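Local coordinates for protein urea carboxylase (Thermus thermophilus, PDB 3OEP) that is of uncertain function, a homologue of KipI and KipA built of cyclophilin-like domains and probably not an allophanate hydrolase, at residues A261-L264 / G268-A271. Numbering follows the deposited sequence.
Sequences ANRL and GAGA. With SO4 (sulfate ion), chain E.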
loop_
_atom_site.group_PDB
_atom_site.type_symbol
_atom_site.label_atom_id
_atom_site.label_comp_id
_atom_site.label_asym_id
_atom_site.label_seq_id
_atom_site.Cartn_x
_atom_site.Cartn_y
_atom_site.Cartn_z
ATOM N N ALA A 261 10.605 6.485 18.941
ATOM C CA ALA A 261 11.143 7.801 18.591
ATOM C C ALA A 261 10.201 8.926 19.022
ATOM O O ALA A 261 10.626 9.889 19.654
ATOM C CB ALA A 261 11.431 7.883 17.090
ATOM N N ASN A 262 8.917 8.791 18.700
ATOM C CA ASN A 262 7.929 9.796 19.092
ATOM C C ASN A 262 7.779 9.931 20.597
ATOM O O ASN A 262 7.698 11.040 21.120
ATOM C CB ASN A 262 6.566 9.502 18.460
ATOM C CG ASN A 262 6.398 10.169 17.109
ATOM O OD1 ASN A 262 6.922 11.261 16.878
ATOM N ND2 ASN A 262 5.663 9.520 16.209
ATOM N N ARG A 263 7.744 8.803 21.293
ATOM C CA ARG A 263 7.579 8.824 22.739
ATOM C C ARG A 263 8.772 9.462 23.456
ATOM O O ARG A 263 8.597 10.125 24.484
ATOM C CB ARG A 263 7.287 7.418 23.257
ATOM C CG ARG A 263 5.846 7.006 22.960
ATOM C CD ARG A 263 5.641 5.513 23.072
ATOM N NE ARG A 263 4.247 5.139 22.823
ATOM C CZ ARG A 263 3.834 3.917 22.482
ATOM N NH1 ARG A 263 4.701 2.918 22.327
ATOM N NH2 ARG A 263 2.539 3.692 22.281
ATOM N N LEU A 264 9.970 9.305 22.897
ATOM C CA LEU A 264 11.170 9.913 23.477
ATOM C C LEU A 264 11.125 11.441 23.498
ATOM O O LEU A 264 11.733 12.055 24.367
ATOM C CB LEU A 264 12.426 9.448 22.739
ATOM C CG LEU A 264 12.853 8.017 23.045
ATOM C CD1 LEU A 264 13.808 7.506 21.962
ATOM C CD2 LEU A 264 13.490 7.945 24.442
ATOM N N GLY A 268 2.621 11.946 20.676
ATOM C CA GLY A 268 1.755 10.786 20.474
ATOM C C GLY A 268 2.426 9.798 19.530
ATOM O O GLY A 268 3.168 10.198 18.628
ATOM N N ALA A 269 2.159 8.508 19.729
ATOM C CA ALA A 269 2.874 7.444 19.013
ATOM C C ALA A 269 2.825 7.590 17.496
ATOM O O ALA A 269 3.784 7.222 16.810
ATOM C CB ALA A 269 2.342 6.073 19.424
ATOM N N GLY A 270 1.719 8.133 16.982
ATOM C CA GLY A 270 1.521 8.283 15.547
ATOM C C GLY A 270 1.725 9.676 14.970
ATOM O O GLY A 270 1.336 9.917 13.827
ATOM N N ALA A 271 2.330 10.592 15.732
ATOM C CA ALA A 271 2.660 11.931 15.221
ATOM C C ALA A 271 3.599 11.818 14.014
ATOM O O ALA A 271 4.420 10.902 13.958
ATOM C CB ALA A 271 3.306 12.784 16.304
HETATM S S SO4 E . 0.787 7.118 22.846
HETATM O O1 SO4 E . 2.183 7.442 23.130
HETATM O O2 SO4 E . 0.694 5.732 22.387
HETATM O O3 SO4 E . 0.261 8.012 21.814
HETATM O O4 SO4 E . 0.002 7.277 24.069
#
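A type I beta turn, Gly-268 to Ala-271, in the loop that leads from helix 255-264 to strand 273-277 of the KipA-like part of the chain, is held to the C-terminal part of that helix by the carboxamide of Asn-262. Within the turn, Ala-271 N bonds back to Gly-268 O (3.0 Å). The two N-H groups of Asn-262 ND2 serve two peptide carbonyls of the turn, those of Ala-269 and Ala-271: ND2 lies 3.0 Å from Ala-269 O, well above that carbonyl's plane though the oxygen sits nearly in the plane of the amide, and 2.9 Å from Ala-271 O, a bond only moderately tilted from the carbonyl plane. Asparagine suits the place because its short side chain, pointing at the turn, brings two N-H groups to carbonyls two residues apart, while OD1 takes a hydrogen bond from Asn-267 ND2 and so helps fix which way the amide is flipped. An alanine here would remove the carboxamide and is likely to leave the carbonyls of Ala-269 and Ala-271 without these donors, giving the turn more freedom to shift. Arg-263, one residue along, is exposed to solvent. The methyl CB of Ala-269 rests over one face of the Arg-263 guanidinium, 3.7 Å from Arg-263 NH2. The arginine chain runs extended from CG to NE and presents the edge of the group to a sulfate ion, probably from the crystallisation liquor, which also joins the two segments: Arg-263 NE and NH2 donate hydrogen bonds to sulfate O1 and O2, the latter at 2.8 Å, and the backbone N of Ala-269 donates another to O3 at 2.9 Å with a nearly straight N-H...O angle of 170°.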